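Local coordinates for nucleoporin NUP170 (Chaetomium thermophilum, PDB 5HAX), which is probably a scaffold component of the nuclear pore complex, pairing an N-terminal beta-propeller with a helical region, at residues Q18-L26 and A453-A464; C30-Q41 and A420-W431. One frame throughout, in Å; residues are numbered along the deposited sequence.

Interaction 1: Q18-L26 and A453-A464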
loop_
_atom_site.group_PDB
_atom_site.type_symbol
_atom_site.label_atom_id
_atom_site.label_comp_id
_atom_site.label_asym_id
_atom_site.label_seq_id
_atom_site.Cartn_x
_atom_site.Cartn_y
_atom_site.Cartn_z
ATOM N N GLN A 18 -10.306 -18.470 3.591
ATOM C CA GLN A 18 -11.377 -17.756 4.276
ATOM C C GLN A 18 -10.916 -17.209 5.620
ATOM O O GLN A 18 -11.384 -16.148 6.050
ATOM C CB GLN A 18 -12.579 -18.681 4.467
ATOM C CG GLN A 18 -13.379 -18.923 3.194
ATOM C CD GLN A 18 -14.342 -20.093 3.310
ATOM O OE1 GLN A 18 -14.247 -20.906 4.230
ATOM N NE2 GLN A 18 -15.276 -20.182 2.372
ATOM N N LEU A 19 -10.006 -17.913 6.293
ATOM C CA LEU A 19 -9.499 -17.434 7.573
ATOM C C LEU A 19 -8.678 -16.163 7.395
ATOM O O LEU A 19 -8.813 -15.217 8.180
ATOM C CB LEU A 19 -8.668 -18.528 8.242
ATOM C CG LEU A 19 -8.417 -18.375 9.742
ATOM C CD1 LEU A 19 -9.711 -18.554 10.525
ATOM C CD2 LEU A 19 -7.366 -19.371 10.210
ATOM N N ASP A 20 -7.822 -16.121 6.371
ATOM C CA ASP A 20 -7.046 -14.916 6.098
ATOM C C ASP A 20 -7.943 -13.766 5.662
ATOM O O ASP A 20 -7.680 -12.607 6.000
ATOM C CB ASP A 20 -5.991 -15.193 5.023
ATOM C CG ASP A 20 -4.668 -15.687 5.597
ATOM O OD1 ASP A 20 -4.407 -15.477 6.800
ATOM O OD2 ASP A 20 -3.872 -16.273 4.831
ATOM N N ASP A 21 -9.001 -14.061 4.907
ATOM C CA ASP A 21 -9.911 -13.024 4.436
ATOM C C ASP A 21 -10.893 -12.569 5.509
ATOM O O ASP A 21 -11.710 -11.683 5.239
ATOM C CB ASP A 21 -10.683 -13.514 3.206
ATOM C CG ASP A 21 -9.836 -13.516 1.944
ATOM O OD1 ASP A 21 -8.908 -12.684 1.836
ATOM O OD2 ASP A 21 -10.105 -14.346 1.051
ATOM N N SER A 22 -10.835 -13.152 6.704
ATOM C CA SER A 22 -11.636 -12.710 7.836
ATOM C C SER A 22 -10.850 -11.805 8.778
ATOM O O SER A 22 -11.306 -11.549 9.898
ATOM C CB SER A 22 -12.178 -13.921 8.599
ATOM O OG SER A 22 -11.142 -14.598 9.289
ATOM N N TYR A 23 -9.684 -11.325 8.352
ATOM C CA TYR A 23 -8.907 -10.405 9.169
ATOM C C TYR A 23 -9.740 -9.161 9.473
ATOM O O TYR A 23 -10.376 -8.612 8.563
ATOM C CB TYR A 23 -7.613 -10.018 8.451
ATOM C CG TYR A 23 -6.774 -9.012 9.205
ATOM C CD1 TYR A 23 -5.882 -9.422 10.183
ATOM C CD2 TYR A 23 -6.879 -7.655 8.942
ATOM C CE1 TYR A 23 -5.117 -8.510 10.877
ATOM C CE2 TYR A 23 -6.116 -6.734 9.630
ATOM C CZ TYR A 23 -5.238 -7.167 10.599
ATOM O OH TYR A 23 -4.475 -6.260 11.294
ATOM N N PRO A 24 -9.767 -8.688 10.723
ATOM C CA PRO A 24 -10.700 -7.611 11.091
ATOM C C PRO A 24 -10.552 -6.368 10.222
ATOM O O PRO A 24 -9.445 -5.951 9.875
ATOM C CB PRO A 24 -10.333 -7.313 12.548
ATOM C CG PRO A 24 -9.733 -8.563 13.054
ATOM C CD PRO A 24 -9.022 -9.189 11.892
ATOM N N ASP A 25 -11.693 -5.775 9.879
ATOM C CA ASP A 25 -11.721 -4.512 9.159
ATOM C C ASP A 25 -11.448 -3.352 10.112
ATOM O O ASP A 25 -11.583 -3.468 11.332
ATOM C CB ASP A 25 -13.070 -4.315 8.469
ATOM C CG ASP A 25 -14.238 -4.380 9.436
ATOM O OD1 ASP A 25 -14.696 -3.314 9.892
ATOM O OD2 ASP A 25 -14.697 -5.499 9.746
ATOM N N LEU A 26 -11.066 -2.212 9.526
ATOM C CA LEU A 26 -10.662 -1.055 10.321
ATOM C C LEU A 26 -11.774 -0.599 11.259
ATOM O O LEU A 26 -11.513 -0.279 12.425
ATOM C CB LEU A 26 -10.248 0.090 9.398
ATOM C CG LEU A 26 -9.664 1.320 10.098
ATOM C CD1 LEU A 26 -8.273 1.009 10.622
ATOM C CD2 LEU A 26 -9.641 2.522 9.165
ATOM N N ALA A 453 -7.056 -7.725 0.228
ATOM C CA ALA A 453 -8.375 -8.186 -0.177
ATOM C C ALA A 453 -9.077 -7.037 -0.888
ATOM O O ALA A 453 -8.555 -5.922 -0.972
ATOM C CB ALA A 453 -9.184 -8.682 1.025
ATOM N N LYS A 454 -10.275 -7.316 -1.398
ATOM C CA LYS A 454 -11.044 -6.339 -2.157
ATOM C C LYS A 454 -12.168 -5.708 -1.346
ATOM O O LYS A 454 -12.942 -4.919 -1.898
ATOM C CB LYS A 454 -11.609 -6.992 -3.421
ATOM C CG LYS A 454 -10.522 -7.532 -4.338
ATOM C CD LYS A 454 -10.995 -7.680 -5.773
ATOM C CE LYS A 454 -9.823 -7.912 -6.720
ATOM N NZ LYS A 454 -8.872 -6.762 -6.743
ATOM N N GLN A 455 -12.268 -6.020 -0.058
ATOM C CA GLN A 455 -13.276 -5.439 0.814
ATOM C C GLN A 455 -12.676 -5.302 2.205
ATOM O O GLN A 455 -11.642 -5.914 2.499
ATOM C CB GLN A 455 -14.551 -6.294 0.850
ATOM C CG GLN A 455 -14.359 -7.707 1.388
ATOM C CD GLN A 455 -13.636 -8.620 0.414
ATOM O OE1 GLN A 455 -13.914 -8.612 -0.784
ATOM N NE2 GLN A 455 -12.698 -9.407 0.925
ATOM N N PRO A 456 -13.299 -4.504 3.083
ATOM C CA PRO A 456 -12.691 -4.241 4.403
ATOM C C PRO A 456 -12.266 -5.483 5.171
ATOM O O PRO A 456 -11.149 -5.522 5.703
ATOM C CB PRO A 456 -13.797 -3.468 5.131
ATOM C CG PRO A 456 -14.525 -2.758 4.045
ATOM C CD PRO A 456 -14.496 -3.675 2.854
ATOM N N LEU A 457 -13.126 -6.493 5.267
ATOM C CA LEU A 457 -12.719 -7.745 5.890
ATOM C C LEU A 457 -11.630 -8.404 5.055
ATOM O O LEU A 457 -11.841 -8.712 3.878
ATOM C CB LEU A 457 -13.919 -8.681 6.045
ATOM C CG LEU A 457 -14.774 -8.502 7.304
ATOM C CD1 LEU A 457 -16.002 -9.397 7.231
ATOM C CD2 LEU A 457 -13.974 -8.802 8.568
ATOM N N GLY A 458 -10.462 -8.607 5.665
ATOM C CA GLY A 458 -9.319 -9.177 4.991
ATOM C C GLY A 458 -8.375 -8.164 4.376
ATOM O O GLY A 458 -7.241 -8.522 4.034
ATOM N N PHE A 459 -8.806 -6.907 4.243
ATOM C CA PHE A 459 -8.017 -5.907 3.529
ATOM C C PHE A 459 -6.642 -5.707 4.157
ATOM O O PHE A 459 -5.639 -5.596 3.443
ATOM C CB PHE A 459 -8.777 -4.582 3.499
ATOM C CG PHE A 459 -8.012 -3.457 2.865
ATOM C CD1 PHE A 459 -8.118 -3.213 1.508
ATOM C CD2 PHE A 459 -7.191 -2.641 3.627
ATOM C CE1 PHE A 459 -7.416 -2.176 0.920
ATOM C CE2 PHE A 459 -6.488 -1.605 3.044
ATOM C CZ PHE A 459 -6.601 -1.373 1.689
ATOM N N GLY A 460 -6.572 -5.639 5.483
ATOM C CA GLY A 460 -5.348 -5.238 6.148
ATOM C C GLY A 460 -4.429 -6.377 6.540
ATOM O O GLY A 460 -3.533 -6.189 7.367
ATOM N N ASN A 461 -4.621 -7.558 5.952
ATOM C CA ASN A 461 -3.889 -8.754 6.373
ATOM C C ASN A 461 -2.500 -8.756 5.735
ATOM O O ASN A 461 -2.252 -9.358 4.688
ATOM C CB ASN A 461 -4.671 -10.010 6.015
ATOM C CG ASN A 461 -4.145 -11.240 6.727
ATOM O OD1 ASN A 461 -3.036 -11.236 7.260
ATOM N ND2 ASN A 461 -4.938 -12.303 6.735
ATOM N N GLU A 462 -1.569 -8.070 6.408
ATOM C CA GLU A 462 -0.178 -8.051 5.957
ATOM C C GLU A 462 0.407 -9.454 5.888
ATOM O O GLU A 462 1.202 -9.763 4.992
ATOM C CB GLU A 462 0.678 -7.205 6.896
ATOM C CG GLU A 462 0.381 -5.724 6.926
ATOM C CD GLU A 462 1.416 -4.973 7.739
ATOM O OE1 GLU A 462 2.280 -4.306 7.134
ATOM O OE2 GLU A 462 1.381 -5.069 8.983
ATOM N N LEU A 463 0.053 -10.309 6.851
ATOM C CA LEU A 463 0.647 -11.638 6.922
ATOM C C LEU A 463 0.343 -12.443 5.667
ATOM O O LEU A 463 1.189 -13.204 5.187
ATOM C CB LEU A 463 0.135 -12.364 8.166
ATOM C CG LEU A 463 0.477 -11.673 9.487
ATOM C CD1 LEU A 463 -0.372 -12.221 10.619
ATOM C CD2 LEU A 463 1.955 -11.833 9.799
ATOM N N ALA A 464 -0.854 -12.262 5.108
ATOM C CA ALA A 464 -1.289 -13.071 3.978
ATOM C C ALA A 464 -0.516 -12.750 2.705
ATOM O O ALA A 464 -0.370 -13.624 1.840
ATOM C CB ALA A 464 -2.785 -12.866 3.747
HETATM O O HOH W 1 -6.897 -11.206 3.264
HETATM O O HOH W 2 -12.204 -12.442 -0.231
HETATM O O HOH W 3 -2.967 -4.507 9.359
HETATM O O HOH W 4 -8.897 -5.485 7.158
#
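Tyr23 of 18-26 lies against Gly460 and Asn461 where the turn closing helix 5-20, a type I beta turn from Asp20 to Tyr23, meets a loop of the beta-propeller-like region. With CG anti to the backbone N (chi1 177°), the tyrosine runs along this loop: CB touches Asn461 CB at 3.8 Å, CD2 lies beside Asn461 N, and CE2 reaches Gly460 O. Asn461 CA sits over one ring face as a CH-pi contact, 4.2 Å from the ring centroid, while Pro24 CD lies over the opposite face. At the tip, Tyr23 OH and Gly460 O share a water. At the backbone of the tyrosine, Gly458 N donates a hydrogen bond to Tyr23 O at 2.9 Å, on a lone pair in the carbonyl plane. Gly458 has a positive phi (92°), and a CB there would collide with Asp21 O. Another water ties Pro24 O to Pro456 O and Gly460 N. Farther along, Leu457 CD2 packs on Tyr23 O and on Asp25 OD2, a carboxylate oxygen also bound by Ser28, and Asp25 CB meets Pro456 CB at 3.5 Å. Asp20 OD2 forms a salt bridge with Arg597 of helix 586-599, beside the contact. The Asn461 amide stands nearly perpendicular to the Asp20 carboxylate; its ND2 donates hydrogen bonds to Asp20 O at 2.9 Å, close to the amide plane, and to Asp20 OD1 at 3.2 Å, from above the carboxylate plane.

Interaction 2: C30-Q41 and A420-W431. With EDO (1,2-ethanediol), chain G.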
loop_
_atom_site.group_PDB
_atom_site.type_symbol
_atom_site.label_atom_id
_atom_site.label_comp_id
_atom_site.label_asym_id
_atom_site.label_seq_id
_atom_site.Cartn_x
_atom_site.Cartn_y
_atom_site.Cartn_z
ATOM N N CYS A 30 -11.374 0.059 15.354
ATOM C CA CYS A 30 -11.393 1.488 15.642
ATOM C C CYS A 30 -12.825 1.913 15.937
ATOM O O CYS A 30 -13.329 2.879 15.356
ATOM C CB CYS A 30 -10.815 2.295 14.474
ATOM S SG CYS A 30 -9.033 2.109 14.244
ATOM N N ARG A 31 -13.490 1.182 16.829
ATOM C CA ARG A 31 -14.864 1.489 17.180
ATOM C C ARG A 31 -14.927 2.804 17.949
ATOM O O ARG A 31 -13.913 3.276 18.470
ATOM C CB ARG A 31 -15.463 0.361 18.018
ATOM C CG ARG A 31 -15.775 -0.905 17.236
ATOM C CD ARG A 31 -16.109 -2.045 18.176
ATOM N NE ARG A 31 -14.951 -2.440 18.972
ATOM C CZ ARG A 31 -15.014 -3.145 20.097
ATOM N NH1 ARG A 31 -16.187 -3.537 20.579
ATOM N NH2 ARG A 31 -13.899 -3.453 20.747
ATOM N N PRO A 32 -16.107 3.417 18.029
ATOM C CA PRO A 32 -16.238 4.686 18.757
ATOM C C PRO A 32 -15.608 4.610 20.140
ATOM O O PRO A 32 -15.889 3.703 20.926
ATOM C CB PRO A 32 -17.752 4.892 18.828
ATOM C CG PRO A 32 -18.276 4.197 17.617
ATOM C CD PRO A 32 -17.373 3.014 17.389
ATOM N N GLY A 33 -14.735 5.573 20.426
ATOM C CA GLY A 33 -13.925 5.559 21.629
ATOM C C GLY A 33 -12.525 6.064 21.348
ATOM O O GLY A 33 -12.342 6.903 20.462
ATOM N N ALA A 34 -11.526 5.564 22.073
ATOM C CA ALA A 34 -10.160 6.033 21.892
ATOM C C ALA A 34 -9.187 4.929 22.278
ATOM O O ALA A 34 -9.552 3.942 22.921
ATOM C CB ALA A 34 -9.894 7.298 22.711
ATOM N N SER A 35 -7.929 5.116 21.880
ATOM C CA SER A 35 -6.882 4.144 22.155
ATOM C C SER A 35 -5.535 4.845 22.259
ATOM O O SER A 35 -5.301 5.874 21.621
ATOM C CB SER A 35 -6.819 3.069 21.064
ATOM O OG SER A 35 -5.636 2.296 21.180
ATOM N N SER A 36 -4.653 4.266 23.080
ATOM C CA SER A 36 -3.258 4.681 23.173
ATOM C C SER A 36 -2.337 3.464 23.189
ATOM O O SER A 36 -1.277 3.486 23.826
ATOM C CB SER A 36 -3.016 5.541 24.419
ATOM O OG SER A 36 -3.265 4.810 25.608
ATOM N N ASP A 37 -2.727 2.401 22.488
ATOM C CA ASP A 37 -1.996 1.138 22.516
ATOM C C ASP A 37 -0.800 1.199 21.570
ATOM O O ASP A 37 -0.969 1.326 20.353
ATOM C CB ASP A 37 -2.924 -0.010 22.126
ATOM C CG ASP A 37 -4.029 -0.238 23.139
ATOM O OD1 ASP A 37 -3.798 -0.991 24.107
ATOM O OD2 ASP A 37 -5.128 0.333 22.965
ATOM N N TYR A 38 0.402 1.093 22.131
ATOM C CA TYR A 38 1.630 1.045 21.353
ATOM C C TYR A 38 2.593 0.056 21.986
ATOM O O TYR A 38 2.644 -0.087 23.212
ATOM C CB TYR A 38 2.341 2.408 21.278
ATOM C CG TYR A 38 1.586 3.514 20.576
ATOM C CD1 TYR A 38 1.730 3.725 19.210
ATOM C CD2 TYR A 38 0.754 4.372 21.285
ATOM C CE1 TYR A 38 1.052 4.742 18.569
ATOM C CE2 TYR A 38 0.071 5.392 20.649
ATOM C CZ TYR A 38 0.228 5.573 19.294
ATOM O OH TYR A 38 -0.449 6.590 18.662
ATOM N N GLU A 39 3.356 -0.626 21.138
ATOM C CA GLU A 39 4.612 -1.254 21.539
ATOM C C GLU A 39 5.713 -0.577 20.734
ATOM O O GLU A 39 5.771 -0.721 19.508
ATOM C CB GLU A 39 4.605 -2.764 21.312
ATOM C CG GLU A 39 5.778 -3.464 21.991
ATOM C CD GLU A 39 5.842 -4.951 21.698
ATOM O OE1 GLU A 39 4.839 -5.512 21.209
ATOM O OE2 GLU A 39 6.903 -5.558 21.957
ATOM N N MET A 40 6.566 0.179 21.419
ATOM C CA MET A 40 7.633 0.925 20.770
ATOM C C MET A 40 8.875 0.056 20.625
ATOM O O MET A 40 9.199 -0.739 21.511
ATOM C CB MET A 40 7.970 2.183 21.571
ATOM C CG MET A 40 6.847 3.209 21.609
ATOM S SD MET A 40 6.436 3.874 19.983
ATOM C CE MET A 40 7.976 4.670 19.534
ATOM N N GLN A 41 9.565 0.219 19.498
ATOM C CA GLN A 41 10.784 -0.516 19.200
ATOM C C GLN A 41 11.893 0.466 18.861
ATOM O O GLN A 41 11.662 1.467 18.178
ATOM C CB GLN A 41 10.585 -1.483 18.022
ATOM C CG GLN A 41 9.404 -2.432 18.172
ATOM C CD GLN A 41 9.618 -3.474 19.251
ATOM O OE1 GLN A 41 10.680 -3.539 19.871
ATOM N NE2 GLN A 41 8.605 -4.300 19.479
ATOM N N ALA A 420 -14.171 -10.627 19.240
ATOM C CA ALA A 420 -14.175 -9.403 18.446
ATOM C C ALA A 420 -14.346 -8.165 19.317
ATOM O O ALA A 420 -13.842 -7.091 18.972
ATOM C CB ALA A 420 -15.284 -9.469 17.397
ATOM N N SER A 421 -15.050 -8.290 20.444
ATOM C CA SER A 421 -15.269 -7.148 21.322
ATOM C C SER A 421 -13.998 -6.697 22.030
ATOM O O SER A 421 -13.998 -5.614 22.625
ATOM C CB SER A 421 -16.341 -7.485 22.361
ATOM O OG SER A 421 -15.894 -8.499 23.244
ATOM N N ALA A 422 -12.932 -7.492 21.986
ATOM C CA ALA A 422 -11.657 -7.132 22.591
ATOM C C ALA A 422 -10.706 -6.465 21.606
ATOM O O ALA A 422 -9.556 -6.190 21.967
ATOM C CB ALA A 422 -10.991 -8.377 23.185
ATOM N N LEU A 423 -11.155 -6.192 20.384
ATOM C CA LEU A 423 -10.282 -5.621 19.368
ATOM C C LEU A 423 -9.956 -4.167 19.684
ATOM O O LEU A 423 -10.852 -3.361 19.957
ATOM C CB LEU A 423 -10.944 -5.717 17.994
ATOM C CG LEU A 423 -10.858 -7.071 17.289
ATOM C CD1 LEU A 423 -11.790 -7.100 16.089
ATOM C CD2 LEU A 423 -9.426 -7.368 16.871
ATOM N N LYS A 424 -8.668 -3.833 19.634
ATOM C CA LYS A 424 -8.198 -2.464 19.779
ATOM C C LYS A 424 -7.163 -2.175 18.700
ATOM O O LYS A 424 -6.609 -3.085 18.079
ATOM C CB LYS A 424 -7.589 -2.215 21.164
ATOM C CG LYS A 424 -8.497 -2.585 22.326
ATOM C CD LYS A 424 -7.951 -2.042 23.637
ATOM C CE LYS A 424 -8.511 -2.787 24.837
ATOM N NZ LYS A 424 -7.443 -3.541 25.552
ATOM N N TYR A 425 -6.904 -0.883 18.490
ATOM C CA TYR A 425 -5.957 -0.423 17.473
ATOM C C TYR A 425 -4.528 -0.557 18.008
ATOM O O TYR A 425 -3.829 0.420 18.284
ATOM C CB TYR A 425 -6.279 1.011 17.072
ATOM C CG TYR A 425 -5.478 1.568 15.908
ATOM C CD1 TYR A 425 -4.582 0.778 15.197
ATOM C CD2 TYR A 425 -5.620 2.898 15.524
ATOM C CE1 TYR A 425 -3.855 1.296 14.141
ATOM C CE2 TYR A 425 -4.898 3.421 14.471
ATOM C CZ TYR A 425 -4.017 2.618 13.783
ATOM O OH TYR A 425 -3.296 3.143 12.734
ATOM N N PHE A 426 -4.094 -1.807 18.148
ATOM C CA PHE A 426 -2.718 -2.080 18.537
ATOM C C PHE A 426 -1.763 -1.628 17.436
ATOM O O PHE A 426 -2.061 -1.756 16.246
ATOM C CB PHE A 426 -2.525 -3.572 18.816
ATOM C CG PHE A 426 -3.459 -4.124 19.859
ATOM C CD1 PHE A 426 -3.294 -3.807 21.196
ATOM C CD2 PHE A 426 -4.494 -4.974 19.501
ATOM C CE1 PHE A 426 -4.150 -4.317 22.156
ATOM C CE2 PHE A 426 -5.351 -5.488 20.456
ATOM C CZ PHE A 426 -5.179 -5.159 21.783
ATOM N N GLU A 427 -0.607 -1.098 17.839
ATOM C CA GLU A 427 0.375 -0.586 16.892
ATOM C C GLU A 427 1.787 -0.951 17.326
ATOM O O GLU A 427 2.078 -1.082 18.518
ATOM C CB GLU A 427 0.284 0.944 16.742
ATOM C CG GLU A 427 -0.855 1.434 15.860
ATOM C CD GLU A 427 -0.774 2.925 15.581
ATOM O OE1 GLU A 427 -0.412 3.301 14.446
ATOM O OE2 GLU A 427 -1.072 3.721 16.494
ATOM N N GLN A 428 2.656 -1.117 16.330
ATOM C CA GLN A 428 4.101 -1.177 16.511
ATOM C C GLN A 428 4.693 0.130 15.999
ATOM O O GLN A 428 4.380 0.553 14.883
ATOM C CB GLN A 428 4.703 -2.362 15.750
ATOM C CG GLN A 428 4.277 -3.736 16.258
ATOM C CD GLN A 428 5.002 -4.151 17.521
ATOM O OE1 GLN A 428 6.193 -3.885 17.686
ATOM N NE2 GLN A 428 4.287 -4.812 18.421
ATOM N N GLY A 429 5.545 0.765 16.808
ATOM C CA GLY A 429 6.067 2.075 16.481
ATOM C C GLY A 429 7.573 2.150 16.648
ATOM O O GLY A 429 8.195 1.314 17.304
ATOM N N THR A 430 8.151 3.182 16.036
ATOM C CA THR A 430 9.585 3.429 16.136
ATOM C C THR A 430 9.875 4.874 15.754
ATOM O O THR A 430 9.083 5.527 15.069
ATOM C CB THR A 430 10.388 2.472 15.244
ATOM O OG1 THR A 430 11.789 2.641 15.495
ATOM C CG2 THR A 430 10.099 2.727 13.768
ATOM N N TRP A 431 11.035 5.355 16.200
ATOM C CA TRP A 431 11.523 6.700 15.905
ATOM C C TRP A 431 12.724 6.605 14.972
ATOM O O TRP A 431 13.728 5.974 15.317
ATOM C CB TRP A 431 11.930 7.432 17.181
ATOM C CG TRP A 431 10.802 7.970 17.987
ATOM C CD1 TRP A 431 10.232 7.395 19.083
ATOM C CD2 TRP A 431 10.113 9.207 17.776
ATOM N NE1 TRP A 431 9.226 8.195 19.568
ATOM C CE2 TRP A 431 9.132 9.315 18.783
ATOM C CE3 TRP A 431 10.228 10.234 16.833
ATOM C CZ2 TRP A 431 8.273 10.406 18.874
ATOM C CZ3 TRP A 431 9.371 11.318 16.924
ATOM C CH2 TRP A 431 8.406 11.395 17.937
HETATM C C1 EDO G . -16.531 2.745 13.064
HETATM O O1 EDO G . -16.290 1.659 13.965
HETATM C C2 EDO G . -16.687 4.040 13.853
HETATM O O2 EDO G . -15.547 4.223 14.700
HETATM O O HOH W 5 -12.213 -1.164 18.990
HETATM O O HOH W 6 -5.512 -1.413 26.079
HETATM O O HOH W 7 12.486 4.050 18.829
#
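Strand 39-41 runs parallel to strand 427-431, their short axes 34° apart, and Glu39 N to Glu427 O, Gly429 N to Glu39 O and Gln41 N to Gly429 O form the backbone ladder. On one face Gln428 bends at chi2 (-78°), bringing its amide between two side chains of the partner strand. Its NE2 donates to Glu39 OE1 at 2.9 Å from above the carboxylate plane, and also to Asp410. Its OE1 accepts Gln41 NE2 at 3.0 Å on a lone pair, the two amides nearly coplanar. A leucine in place of Gln428 would probably leave Gln41 NE2 without this acceptor and Glu39 OE1 without its amide donor. Thr430 OG1 donates to Gln41 O. On the other face Met40 folds back over Gly429, putting CE 3.6 Å from Trp431 CD1. Tyr38 lies alongside Glu427, whose OE2 makes salt bridges to Lys348 and Arg318. Before the strand, Cys30 SG comes obliquely to the Tyr425 ring, 3.7 Å from CD2. Arg31 NH2 bonds two carbonyls: Leu423 O at 3.1 Å, in the guanidinium plane, and Ser421 O at 2.9 Å, with NH2 standing above the plane of that carbonyl. Within the chain, strand 39-41 is the outermost strand of its sheet, with 427-433 next and 403-409 beyond, where Phe405 touches Tyr38 and Met40; strand 33-35 just before it pairs with 341-348 of another sheet.

In the fold
Interactions 1 and 2 lie with centres about 17 Å apart and touch where Pro24 CB packs on Leu423 CD1 at 3.8 Å. Along the chain they are nested: 18-26 leads through helix 26-29 to 30-41, and the distant partners follow as 420-431, then 453-464. The segment after helix 5-20 precedes in sequence the strands it joins, adding strands 33-35 and 39-41 as parallel outer strands to two sheets, each otherwise made of four later antiparallel strands. The strand pairing of interaction 2 lies in the second of these sheets, whereas interaction 1 lies nearer the chain centre, beside helix 586-599. Together they join the N-terminal segment to the propeller-like region, beside the helical region.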